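Local coordinates for protein Rho guanyl nucleotide exchange factor (Rom2), putative (Aspergillus fumigatus Af293, PDB 5O51) that probably acts as a guanine-nucleotide exchange factor for Rho-type GTPases, the chain here being its CNH domain, a beta-propeller, at residues S63-I68 against L77-N82; K83-Y88 against K107-H112; A113-A118 against V130-L135; R124-S129 against I139-P144. All coordinates share one frame; numbering follows the deposited sequence.

Contact 1: S63-I68 against L77-N82; sequences SQVTQI and LLVLAN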
loop_
_atom_site.group_PDB
_atom_site.type_symbol
_atom_site.label_atom_id
_atom_site.label_comp_id
_atom_site.label_asym_id
_atom_site.label_seq_id
_atom_site.Cartn_x
_atom_site.Cartn_y
_atom_site.Cartn_z
ATOM N N SER A 63 0.484 13.156 14.848
ATOM C CA SER A 63 1.391 13.865 14.018
ATOM C C SER A 63 2.210 12.903 13.185
ATOM O O SER A 63 2.389 11.778 13.581
ATOM C CB SER A 63 2.251 14.787 14.924
ATOM O OG SER A 63 3.493 14.205 15.233
ATOM N N GLN A 64 2.704 13.360 12.028
ATOM C CA GLN A 64 3.530 12.539 11.121
ATOM C C GLN A 64 2.850 11.215 10.727
ATOM O O GLN A 64 3.480 10.166 10.800
ATOM C CB GLN A 64 4.860 12.208 11.796
ATOM C CG GLN A 64 5.567 13.400 12.402
ATOM C CD GLN A 64 6.026 14.342 11.339
ATOM O OE1 GLN A 64 6.780 13.961 10.441
ATOM N NE2 GLN A 64 5.596 15.595 11.435
ATOM N N VAL A 65 1.560 11.256 10.400
ATOM C CA VAL A 65 0.796 10.005 10.056
ATOM C C VAL A 65 1.196 9.565 8.652
ATOM O O VAL A 65 0.814 10.207 7.671
ATOM C CB VAL A 65 -0.718 10.174 10.137
ATOM C CG1 VAL A 65 -1.396 8.835 9.821
ATOM C CG2 VAL A 65 -1.113 10.649 11.553
ATOM N N THR A 66 2.008 8.513 8.558
ATOM C CA THR A 66 2.506 8.072 7.258
ATOM C C THR A 66 1.766 6.868 6.661
ATOM O O THR A 66 1.905 6.658 5.484
ATOM C CB THR A 66 3.982 7.729 7.311
ATOM O OG1 THR A 66 4.135 6.703 8.288
ATOM C CG2 THR A 66 4.847 8.972 7.720
ATOM N N GLN A 67 1.053 6.066 7.460
ATOM C CA GLN A 67 0.295 4.927 6.926
ATOM C C GLN A 67 -0.926 4.665 7.802
ATOM O O GLN A 67 -0.936 4.881 9.030
ATOM C CB GLN A 67 1.253 3.729 6.701
ATOM C CG GLN A 67 0.722 2.664 5.777
ATOM C CD GLN A 67 1.417 1.314 5.869
ATOM O OE1 GLN A 67 2.660 1.192 6.063
ATOM N NE2 GLN A 67 0.596 0.256 5.712
ATOM N N ILE A 68 -2.019 4.283 7.156
ATOM C CA ILE A 68 -3.303 4.087 7.787
ATOM C C ILE A 68 -4.092 2.962 7.075
ATOM O O ILE A 68 -4.035 2.825 5.839
ATOM C CB ILE A 68 -4.097 5.400 7.829
ATOM C CG1 ILE A 68 -5.196 5.343 8.868
ATOM C CG2 ILE A 68 -4.671 5.824 6.464
ATOM C CD1 ILE A 68 -5.697 6.754 9.226
ATOM N N LEU A 77 -9.226 0.716 13.692
ATOM C CA LEU A 77 -8.416 1.601 12.888
ATOM C C LEU A 77 -6.922 1.428 13.240
ATOM O O LEU A 77 -6.533 1.572 14.373
ATOM C CB LEU A 77 -8.874 3.042 13.072
ATOM C CG LEU A 77 -8.158 4.087 12.234
ATOM C CD1 LEU A 77 -8.574 4.030 10.768
ATOM C CD2 LEU A 77 -8.459 5.472 12.837
ATOM N N LEU A 78 -6.092 1.132 12.238
ATOM C CA LEU A 78 -4.618 0.987 12.386
ATOM C C LEU A 78 -3.859 2.230 11.854
ATOM O O LEU A 78 -4.063 2.690 10.676
ATOM C CB LEU A 78 -4.150 -0.237 11.644
ATOM C CG LEU A 78 -4.883 -1.560 11.965
ATOM C CD1 LEU A 78 -4.355 -2.632 11.018
ATOM C CD2 LEU A 78 -4.617 -1.935 13.425
ATOM N N VAL A 79 -3.034 2.817 12.735
ATOM C CA VAL A 79 -2.365 4.100 12.452
ATOM C C VAL A 79 -0.860 4.047 12.735
ATOM O O VAL A 79 -0.461 3.765 13.847
ATOM C CB VAL A 79 -3.002 5.206 13.303
ATOM C CG1 VAL A 79 -2.269 6.541 13.155
ATOM C CG2 VAL A 79 -4.480 5.354 12.915
ATOM N N LEU A 80 -0.040 4.383 11.737
ATOM C CA LEU A 80 1.400 4.539 11.874
ATOM C C LEU A 80 1.726 6.058 11.880
ATOM O O LEU A 80 1.573 6.709 10.862
ATOM C CB LEU A 80 2.128 3.836 10.767
ATOM C CG LEU A 80 3.671 3.888 10.792
ATOM C CD1 LEU A 80 4.202 3.332 12.098
ATOM C CD2 LEU A 80 4.274 3.106 9.632
ATOM N N ALA A 81 2.114 6.606 13.063
ATOM C CA ALA A 81 2.302 8.052 13.314
ATOM C C ALA A 81 3.661 8.247 13.988
ATOM O O ALA A 81 3.925 7.707 15.083
ATOM C CB ALA A 81 1.214 8.604 14.204
ATOM N N ASN A 82 4.547 8.928 13.287
ATOM C CA ASN A 82 5.907 9.168 13.781
ATOM C C ASN A 82 6.524 7.895 14.315
ATOM O O ASN A 82 6.976 7.819 15.479
ATOM C CB ASN A 82 5.872 10.256 14.839
ATOM C CG ASN A 82 7.234 10.940 15.024
ATOM O OD1 ASN A 82 8.113 10.875 14.178
ATOM N ND2 ASN A 82 7.378 11.617 16.139
#
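Strands 65-71 and 76-81 form the first antiparallel hairpin of one four-stranded blade in the CNH beta-propeller, and a classic beta bulge interrupts their pairing. Thr-66 and Gln-67 together face Leu-80. Thr-66 N donates to Leu-80 O at 3.0 Å, almost in line with the carbonyl, while Leu-80 N reaches Gln-67 O at 2.9 Å in a nearly straight bond (171°). Beyond the bulge Asn-82 N donates to Gln-64 O, lying well above that carbonyl plane. Here the CB atoms of Gln-64 and Asn-82 meet at 3.8 Å and the side chains run side by side, their amide planes 70° apart.

One face of the hairpin is apolar. Val-65 CG2 rests on Ala-81 CB and its CG1 on Val-79 CG1, each at 4.1 Å. Ile-68 CG1, anti to the backbone N (chi1 -161°), touches Val-79 CG2 and Leu-77 CD1. This face packs on Cys-24 and Ile-42 of the preceding blade. On the other face Leu-80 CG, 3.8 Å from Thr-66 OG1, lies with Gln-67 toward strand 115-120, where Gln-67 NE2 bonds to Phe-116 O. The bulge thus keeps Leu-80 bonded through both its N and its O despite the extra residue. Apolar contacts hold one face, and the Gln-67 amide adds a polar tie to the next blade on the other.

Contact 2: K83-Y88 against K107-H112; sequences KTLSSY and KKIQGH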
loop_
_atom_site.group_PDB
_atom_site.type_symbol
_atom_site.label_atom_id
_atom_site.label_comp_id
_atom_site.label_asym_id
_atom_site.label_seq_id
_atom_site.Cartn_x
_atom_site.Cartn_y
_atom_site.Cartn_z
ATOM N N LYS A 83 6.428 6.872 13.466
ATOM C CA LYS A 83 7.021 5.527 13.651
ATOM C C LYS A 83 6.434 4.657 14.722
ATOM O O LYS A 83 6.921 3.549 14.960
ATOM C CB LYS A 83 8.537 5.610 13.768
ATOM C CG LYS A 83 9.111 6.376 12.592
ATOM C CD LYS A 83 10.613 6.447 12.708
ATOM C CE LYS A 83 11.214 6.938 11.399
ATOM N NZ LYS A 83 12.586 7.463 11.622
ATOM N N THR A 84 5.324 5.101 15.293
ATOM C CA THR A 84 4.615 4.314 16.284
ATOM C C THR A 84 3.312 3.819 15.665
ATOM O O THR A 84 2.477 4.655 15.197
ATOM C CB THR A 84 4.304 5.153 17.533
ATOM O OG1 THR A 84 5.526 5.654 18.065
ATOM C CG2 THR A 84 3.600 4.316 18.617
ATOM N N LEU A 85 3.135 2.491 15.749
ATOM C CA LEU A 85 1.958 1.784 15.286
ATOM C C LEU A 85 0.977 1.587 16.409
ATOM O O LEU A 85 1.338 1.064 17.448
ATOM C CB LEU A 85 2.368 0.430 14.660
ATOM C CG LEU A 85 1.204 -0.426 14.081
ATOM C CD1 LEU A 85 0.511 0.312 12.909
ATOM C CD2 LEU A 85 1.695 -1.802 13.618
ATOM N N SER A 86 -0.284 1.982 16.195
ATOM C CA SER A 86 -1.326 1.906 17.227
ATOM C C SER A 86 -2.690 1.542 16.658
ATOM O O SER A 86 -2.993 1.847 15.512
ATOM C CB SER A 86 -1.534 3.268 17.993
ATOM O OG SER A 86 -0.348 4.007 18.293
ATOM N N SER A 87 -3.560 1.033 17.511
ATOM C CA SER A 87 -4.922 0.802 17.152
ATOM C C SER A 87 -5.850 1.809 17.820
ATOM O O SER A 87 -5.560 2.359 18.883
ATOM C CB SER A 87 -5.320 -0.610 17.545
ATOM O OG SER A 87 -5.572 -0.665 18.942
ATOM N N TYR A 88 -6.972 2.082 17.185
ATOM C CA TYR A 88 -8.066 2.815 17.819
ATOM C C TYR A 88 -9.356 2.050 17.521
ATOM O O TYR A 88 -9.510 1.487 16.429
ATOM C CB TYR A 88 -8.226 4.192 17.222
ATOM C CG TYR A 88 -7.126 5.160 17.413
ATOM C CD1 TYR A 88 -5.985 5.089 16.641
ATOM C CD2 TYR A 88 -7.251 6.238 18.329
ATOM C CE1 TYR A 88 -4.979 6.026 16.756
ATOM C CE2 TYR A 88 -6.204 7.143 18.513
ATOM C CZ TYR A 88 -5.076 7.001 17.704
ATOM O OH TYR A 88 -4.040 7.866 17.793
ATOM N N LYS A 107 -4.141 2.590 21.526
ATOM C CA LYS A 107 -3.485 1.428 22.064
ATOM C C LYS A 107 -2.168 1.179 21.285
ATOM O O LYS A 107 -2.180 0.851 20.092
ATOM C CB LYS A 107 -4.472 0.287 22.005
ATOM C CG LYS A 107 -4.090 -0.926 22.805
ATOM C CD LYS A 107 -5.336 -1.683 23.276
ATOM C CE LYS A 107 -5.042 -3.173 23.493
ATOM N NZ LYS A 107 -3.813 -3.446 24.312
ATOM N N LYS A 108 -1.019 1.365 21.937
ATOM C CA LYS A 108 0.300 1.041 21.329
ATOM C C LYS A 108 0.450 -0.422 20.895
ATOM O O LYS A 108 0.142 -1.327 21.651
ATOM C CB LYS A 108 1.400 1.345 22.320
ATOM C CG LYS A 108 2.774 1.307 21.709
ATOM C CD LYS A 108 3.777 1.833 22.727
ATOM C CE LYS A 108 5.169 1.985 22.139
ATOM N NZ LYS A 108 6.252 2.101 23.168
ATOM N N ILE A 109 0.875 -0.664 19.667
ATOM C CA ILE A 109 1.068 -2.047 19.227
ATOM C C ILE A 109 2.557 -2.295 19.181
ATOM O O ILE A 109 3.025 -3.255 19.734
ATOM C CB ILE A 109 0.439 -2.375 17.866
ATOM C CG1 ILE A 109 -1.077 -2.172 17.907
ATOM C CG2 ILE A 109 0.758 -3.826 17.460
ATOM C CD1 ILE A 109 -1.639 -1.876 16.537
ATOM N N GLN A 110 3.275 -1.407 18.526
ATOM C CA GLN A 110 4.691 -1.450 18.454
ATOM C C GLN A 110 5.250 -0.020 18.431
ATOM O O GLN A 110 4.751 0.877 17.675
ATOM C CB GLN A 110 5.069 -2.156 17.182
ATOM C CG GLN A 110 6.550 -2.103 16.869
ATOM C CD GLN A 110 6.978 -3.272 16.007
ATOM O OE1 GLN A 110 6.675 -4.431 16.322
ATOM N NE2 GLN A 110 7.706 -2.983 14.928
ATOM N N GLY A 111 6.346 0.137 19.180
ATOM C CA GLY A 111 6.991 1.412 19.407
ATOM C C GLY A 111 7.710 2.080 18.272
ATOM O O GLY A 111 7.645 3.330 18.161
ATOM N N HIS A 112 8.408 1.280 17.457
ATOM C CA HIS A 112 9.262 1.777 16.377
ATOM C C HIS A 112 8.909 0.918 15.169
ATOM O O HIS A 112 8.987 -0.278 15.270
ATOM C CB HIS A 112 10.758 1.644 16.747
ATOM C CG HIS A 112 11.674 2.450 15.872
ATOM N ND1 HIS A 112 12.116 2.003 14.646
ATOM C CD2 HIS A 112 12.201 3.686 16.033
ATOM C CE1 HIS A 112 12.870 2.933 14.085
ATOM N NE2 HIS A 112 12.946 3.961 14.913
#
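Lys-107 pairs with Ser-87 through two backbone bonds: Lys-107 N to Ser-87 O at 3.0 Å, practically straight at 179°, and Ser-87 N to Lys-107 O. Its CB also lies 3.4 Å from Ser-87 OG. Lys-108 stands opposite Ser-86 as a non-hydrogen-bonded pair. Ile-109 N donates to Leu-85 O at 2.9 Å. The Ile-109 side chain lies over the partner strand: CG1 is anti to the carbonyl carbon (chi1 -61°), and CD1 ends 3.6 Å from Ser-87 N and 4.0 Å from Leu-85 CG. Gln-110 N makes a second, weak bond to the same Leu-85 O, and Gln-110 O accepts Leu-85 N at 3.0 Å. The Gln-110 amide reaches forward within its own segment, NE2 donating to His-112 O, while OE1 has weak bonds to Ser-129, Lys-140 and Tyr-142 of the next blade. Gly-111 O accepts the Thr-84 hydroxyl, OG1 to O 3.1 Å. At His-112 the ring runs beside the Lys-83 chain, with NE2 4.1 Å from Lys-83 CD. Ile-109 and Gln-110 both face Leu-85, a classic beta bulge, at the point where the chain turns a corner. Strand 107-110 is the outer strand of a four-stranded antiparallel propeller blade, from which the chain passes to the next.

Contact 3: A113-A118 against V130-L135; sequences ANFFKA and VKTSAL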
loop_
_atom_site.group_PDB
_atom_site.type_symbol
_atom_site.label_atom_id
_atom_site.label_comp_id
_atom_site.label_asym_id
_atom_site.label_seq_id
_atom_site.Cartn_x
_atom_site.Cartn_y
_atom_site.Cartn_z
ATOM N N ALA A 113 8.460 1.512 14.062
ATOM C CA ALA A 113 8.109 0.748 12.846
ATOM C C ALA A 113 8.196 1.641 11.663
ATOM O O ALA A 113 7.803 2.821 11.707
ATOM C CB ALA A 113 6.700 0.144 12.957
ATOM N N ASN A 114 8.696 1.099 10.589
ATOM C CA ASN A 114 8.807 1.807 9.322
ATOM C C ASN A 114 7.616 1.602 8.352
ATOM O O ASN A 114 7.282 2.518 7.659
ATOM C CB ASN A 114 10.147 1.406 8.666
ATOM C CG ASN A 114 11.319 1.742 9.580
ATOM O OD1 ASN A 114 11.932 0.864 10.207
ATOM N ND2 ASN A 114 11.529 3.044 9.774
ATOM N N PHE A 115 7.045 0.400 8.265
ATOM C CA PHE A 115 5.769 0.150 7.553
ATOM C C PHE A 115 5.030 -1.040 8.148
ATOM O O PHE A 115 5.536 -1.700 9.079
ATOM C CB PHE A 115 5.882 0.067 6.003
ATOM C CG PHE A 115 6.767 -1.034 5.461
ATOM C CD1 PHE A 115 8.133 -0.823 5.287
ATOM C CD2 PHE A 115 6.231 -2.223 5.003
ATOM C CE1 PHE A 115 8.950 -1.807 4.744
ATOM C CE2 PHE A 115 7.037 -3.214 4.450
ATOM C CZ PHE A 115 8.398 -3.009 4.320
ATOM N N PHE A 116 3.780 -1.223 7.711
ATOM C CA PHE A 116 2.990 -2.366 8.095
ATOM C C PHE A 116 2.078 -2.904 6.994
ATOM O O PHE A 116 1.816 -2.231 6.015
ATOM C CB PHE A 116 2.220 -2.046 9.348
ATOM C CG PHE A 116 0.942 -1.244 9.146
ATOM C CD1 PHE A 116 -0.271 -1.882 8.913
ATOM C CD2 PHE A 116 0.944 0.149 9.293
ATOM C CE1 PHE A 116 -1.453 -1.158 8.797
ATOM C CE2 PHE A 116 -0.236 0.874 9.185
ATOM C CZ PHE A 116 -1.450 0.205 8.953
ATOM N N LYS A 117 1.545 -4.101 7.212
ATOM C CA LYS A 117 0.571 -4.711 6.323
ATOM C C LYS A 117 -0.422 -5.623 7.087
ATOM O O LYS A 117 -0.038 -6.484 7.882
ATOM C CB LYS A 117 1.323 -5.493 5.272
ATOM C CG LYS A 117 0.442 -6.108 4.213
ATOM C CD LYS A 117 0.073 -5.083 3.181
ATOM C CE LYS A 117 -1.051 -5.575 2.277
ATOM N NZ LYS A 117 -0.783 -6.930 1.733
ATOM N N ALA A 118 -1.702 -5.402 6.847
ATOM C CA ALA A 118 -2.774 -6.203 7.444
ATOM C C ALA A 118 -3.425 -6.986 6.351
ATOM O O ALA A 118 -3.993 -6.381 5.423
ATOM C CB ALA A 118 -3.826 -5.313 8.074
ATOM N N VAL A 130 7.131 -3.902 10.221
ATOM C CA VAL A 130 8.471 -4.109 9.724
ATOM C C VAL A 130 9.317 -2.916 10.122
ATOM O O VAL A 130 8.984 -1.792 9.770
ATOM C CB VAL A 130 8.436 -4.192 8.215
ATOM C CG1 VAL A 130 9.844 -4.353 7.627
ATOM C CG2 VAL A 130 7.501 -5.322 7.797
ATOM N N LYS A 131 10.369 -3.157 10.907
ATOM C CA LYS A 131 11.523 -2.250 10.973
ATOM C C LYS A 131 12.578 -2.605 9.918
ATOM O O LYS A 131 12.860 -3.749 9.707
ATOM C CB LYS A 131 12.174 -2.297 12.349
ATOM C CG LYS A 131 13.451 -1.453 12.432
ATOM C CD LYS A 131 13.806 -1.092 13.860
ATOM C CE LYS A 131 14.127 -2.319 14.702
ATOM N NZ LYS A 131 14.442 -1.873 16.080
ATOM N N THR A 132 13.185 -1.626 9.279
ATOM C CA THR A 132 14.131 -1.908 8.206
ATOM C C THR A 132 15.127 -0.778 8.102
ATOM O O THR A 132 14.806 0.356 8.435
ATOM C CB THR A 132 13.399 -2.111 6.841
ATOM O OG1 THR A 132 14.317 -2.561 5.821
ATOM C CG2 THR A 132 12.695 -0.817 6.372
ATOM N N SER A 133 16.340 -1.113 7.671
ATOM C CA SER A 133 17.392 -0.145 7.319
ATOM C C SER A 133 18.154 -0.711 6.110
ATOM O O SER A 133 17.850 -1.813 5.682
ATOM C CB SER A 133 18.341 0.052 8.515
ATOM O OG SER A 133 18.658 -1.185 9.138
ATOM N N ALA A 134 19.119 0.025 5.550
ATOM C CA ALA A 134 20.165 -0.594 4.703
ATOM C C ALA A 134 21.054 -1.316 5.723
ATOM O O ALA A 134 21.704 -0.663 6.543
ATOM C CB ALA A 134 20.951 0.453 3.922
ATOM N N LEU A 135 21.031 -2.650 5.693
ATOM C CA LEU A 135 21.515 -3.531 6.779
ATOM C C LEU A 135 20.522 -4.689 6.895
ATOM O O LEU A 135 20.759 -5.762 6.352
ATOM C CB LEU A 135 21.723 -2.794 8.143
ATOM C CG LEU A 135 22.123 -3.519 9.449
ATOM C CD1 LEU A 135 23.393 -2.920 10.048
ATOM C CD2 LEU A 135 21.001 -3.515 10.484
#
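The Phe-115 ring has Val-130 over one face, with Val-130 CB 4.0 Å above the plane near the ring centre, a CH-pi contact only 10° off the ring normal. Val-130 CG1 reaches Phe-115 CZ at 3.9 Å, and CG2 covers the same face near CE2. Thr-132 CG2 approaches Phe-115 CE1 obliquely. Phe-115 CG lies between the backbone N and the carbonyl carbon (chi1 61°), and chi2 of -87° sets the turn of the ring.

The Asn-114 amide is the other flat group. Its OD1 accepts Thr-132 N at 2.9 Å, the donor standing above the amide carbonyl plane, and Lys-131 CA lies 3.2 Å from the same oxygen. The side chain thereby adds a bond beyond the last backbone pair. Asn-114 and Phe-115 both face Val-130 in a classic beta bulge: Val-130 O accepts Asn-114 N at 3.0 Å and Phe-115 N at 3.3 Å. Val-130 N returns a bond to Phe-115 O.

This is the entrance of hairpin 115-120/125-132, the inner part of a propeller blade. Phe-116 turns to Leu-78 and Leu-80 of strand 76-81 in the preceding blade. Thr-132 OG1 bonds to Ser-137 and to Ser-180 N, and Lys-117 rests on strand 180-186 of the following one.

Contact 4: R124-S129 against I139-P144; sequences RHLVCS and IKVYEP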
loop_
_atom_site.group_PDB
_atom_site.type_symbol
_atom_site.label_atom_id
_atom_site.label_comp_id
_atom_site.label_asym_id
_atom_site.label_seq_id
_atom_site.Cartn_x
_atom_site.Cartn_y
_atom_site.Cartn_z
ATOM N N ARG A 124 -5.977 -17.669 11.992
ATOM C CA ARG A 124 -6.514 -16.321 12.304
ATOM C C ARG A 124 -6.320 -15.369 11.106
ATOM O O ARG A 124 -6.152 -15.828 9.967
ATOM C CB ARG A 124 -5.920 -15.741 13.606
ATOM C CG ARG A 124 -6.447 -16.405 14.875
ATOM C CD ARG A 124 -5.721 -17.707 15.148
ATOM N NE ARG A 124 -4.275 -17.465 15.221
ATOM C CZ ARG A 124 -3.311 -18.226 14.696
ATOM N NH1 ARG A 124 -3.579 -19.336 14.006
ATOM N NH2 ARG A 124 -2.041 -17.861 14.863
ATOM N N HIS A 125 -6.408 -14.060 11.326
ATOM C CA HIS A 125 -5.875 -13.129 10.342
ATOM C C HIS A 125 -5.188 -11.943 10.996
ATOM O O HIS A 125 -5.430 -11.679 12.136
ATOM C CB HIS A 125 -6.910 -12.772 9.280
ATOM C CG HIS A 125 -8.121 -12.048 9.774
ATOM N ND1 HIS A 125 -8.063 -10.783 10.314
ATOM C CD2 HIS A 125 -9.440 -12.359 9.679
ATOM C CE1 HIS A 125 -9.292 -10.359 10.553
ATOM N NE2 HIS A 125 -10.145 -11.296 10.174
ATOM N N LEU A 126 -4.321 -11.257 10.244
ATOM C CA LEU A 126 -3.053 -10.746 10.794
ATOM C C LEU A 126 -2.664 -9.310 10.473
ATOM O O LEU A 126 -3.229 -8.705 9.579
ATOM C CB LEU A 126 -1.932 -11.670 10.324
ATOM C CG LEU A 126 -2.023 -13.126 10.769
ATOM C CD1 LEU A 126 -0.915 -13.884 10.064
ATOM C CD2 LEU A 126 -1.901 -13.290 12.278
ATOM N N VAL A 127 -1.711 -8.791 11.252
ATOM C CA VAL A 127 -1.077 -7.481 11.065
ATOM C C VAL A 127 0.469 -7.658 11.195
ATOM O O VAL A 127 0.897 -8.156 12.196
ATOM C CB VAL A 127 -1.553 -6.485 12.160
ATOM C CG1 VAL A 127 -0.930 -5.116 11.987
ATOM C CG2 VAL A 127 -3.060 -6.332 12.166
ATOM N N CYS A 128 1.277 -7.257 10.204
ATOM C CA CYS A 128 2.762 -7.277 10.325
ATOM C C CYS A 128 3.296 -5.892 10.384
ATOM O O CYS A 128 2.869 -5.051 9.603
ATOM C CB CYS A 128 3.488 -7.925 9.152
ATOM S SG CYS A 128 2.635 -9.335 8.502
ATOM N N SER A 129 4.257 -5.673 11.270
ATOM C CA SER A 129 5.043 -4.434 11.321
ATOM C C SER A 129 6.512 -4.724 11.051
ATOM O O SER A 129 7.061 -5.672 11.581
ATOM C CB SER A 129 4.915 -3.794 12.682
ATOM O OG SER A 129 5.369 -4.679 13.648
ATOM N N ILE A 139 10.667 -8.336 11.338
ATOM C CA ILE A 139 9.253 -8.459 11.064
ATOM C C ILE A 139 8.499 -9.032 12.258
ATOM O O ILE A 139 8.812 -10.129 12.702
ATOM C CB ILE A 139 8.995 -9.395 9.869
ATOM C CG1 ILE A 139 9.474 -8.774 8.554
ATOM C CG2 ILE A 139 7.514 -9.697 9.764
ATOM C CD1 ILE A 139 10.832 -9.243 8.120
ATOM N N LYS A 140 7.434 -8.355 12.692
ATOM C CA LYS A 140 6.597 -8.831 13.785
ATOM C C LYS A 140 5.173 -9.033 13.311
ATOM O O LYS A 140 4.667 -8.252 12.503
ATOM C CB LYS A 140 6.611 -7.857 14.937
ATOM C CG LYS A 140 7.903 -7.810 15.711
ATOM C CD LYS A 140 7.630 -7.461 17.172
ATOM C CE LYS A 140 8.896 -7.036 17.901
ATOM N NZ LYS A 140 8.650 -5.880 18.809
ATOM N N VAL A 141 4.523 -10.066 13.833
ATOM C CA VAL A 141 3.240 -10.526 13.319
ATOM C C VAL A 141 2.242 -10.565 14.496
ATOM O O VAL A 141 2.668 -10.769 15.596
ATOM C CB VAL A 141 3.479 -11.870 12.622
ATOM C CG1 VAL A 141 2.223 -12.364 11.921
ATOM C CG2 VAL A 141 4.662 -11.747 11.665
ATOM N N TYR A 142 0.954 -10.266 14.287
ATOM C CA TYR A 142 -0.020 -10.045 15.406
ATOM C C TYR A 142 -1.375 -10.608 15.114
ATOM O O TYR A 142 -1.804 -10.596 13.976
ATOM C CB TYR A 142 -0.253 -8.562 15.674
ATOM C CG TYR A 142 0.918 -7.877 16.297
ATOM C CD1 TYR A 142 1.982 -7.475 15.512
ATOM C CD2 TYR A 142 0.973 -7.642 17.667
ATOM C CE1 TYR A 142 3.094 -6.874 16.056
ATOM C CE2 TYR A 142 2.089 -7.053 18.221
ATOM C CZ TYR A 142 3.140 -6.666 17.403
ATOM O OH TYR A 142 4.259 -6.045 17.898
ATOM N N GLU A 143 -2.101 -11.017 16.153
ATOM C CA GLU A 143 -3.403 -11.670 15.963
ATOM C C GLU A 143 -4.465 -11.044 16.868
ATOM O O GLU A 143 -4.138 -10.582 17.942
ATOM C CB GLU A 143 -3.273 -13.192 16.217
ATOM C CG GLU A 143 -2.802 -13.627 17.621
ATOM C CD GLU A 143 -2.388 -15.118 17.728
ATOM O OE1 GLU A 143 -2.760 -15.946 16.862
ATOM O OE2 GLU A 143 -1.668 -15.470 18.695
ATOM N N PRO A 144 -5.734 -11.001 16.426
ATOM C CA PRO A 144 -6.836 -10.498 17.259
ATOM C C PRO A 144 -6.938 -11.009 18.707
ATOM O O PRO A 144 -6.876 -12.211 18.967
ATOM C CB PRO A 144 -8.064 -10.921 16.458
ATOM C CG PRO A 144 -7.635 -10.681 15.055
ATOM C CD PRO A 144 -6.186 -11.148 15.030
#
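Arg-124 and Glu-143 make the salt bridge. The guanidinium approaches side-on, and both NE (2.7 Å) and NH2 (2.9 Å) donate to the single atom Glu-143 OE1. OE1 lies close to the guanidinium plane, but the carboxylate is turned 58° from it. Arg-124 is poorly ordered, so the details are less certain; its guanidinium also has a cation-pi contact with Phe-171.

Backbone bonds join strands 125-129 and 139-143. Ser-129 N donates to Lys-140 O at 2.9 Å, Lys-140 N returns to Ser-129 O, and Val-127 N reaches Tyr-142 O at 3.3 Å. Cys-128 CA adds a CA-H...O contact to Lys-140 O.

The apolar contacts pair Leu-126 CD1 with Val-141 CG1 at 4.0 Å, Val-127 CB with Tyr-142 CB, and Cys-128 CB with Ile-139 CG2. Carbon also meets oxygen: Leu-126 CD2 lies on Tyr-142 O, Pro-144 CD is 3.0 Å from His-125 O, and the Tyr-142 ring has Val-127 O and Ser-129 OG at its edge, OG 4.0 Å from CE1.

The two strands are the middle pair of a four-stranded blade. Strand 115-120 borders 125-132 and strand 169-176 borders 137-143, with backbone bonds from Ile-139, Val-141 and Glu-143. Lys-169 also bonds to Pro-144 O.

Overall arrangement
Contacts 1 and 2 lie in one propeller blade, contacts 3 and 4 in the next. Contacts 1 and 2, with centres about 9 Å apart, are joined by Val-79 N to Ser-86 O at 2.9 Å, where strands 76-81 and 84-89 pair. Contacts 3 and 4 share strand 125-132, and their segments alternate along the chain; their centres are about 13 Å apart. Between the blades, Leu-80 CD2 packs on Asn-114 O between contacts 1 and 3, and Leu-85 CD1 on Phe-116 CD2 between contacts 2 and 3. Contacts 2 and 4, about 13 Å apart between centres, meet through the Gln-110 side chain. Contacts 1 and 4 are farthest apart, about 17 Å, touching through Leu-78 CD1 and Val-127 CG2.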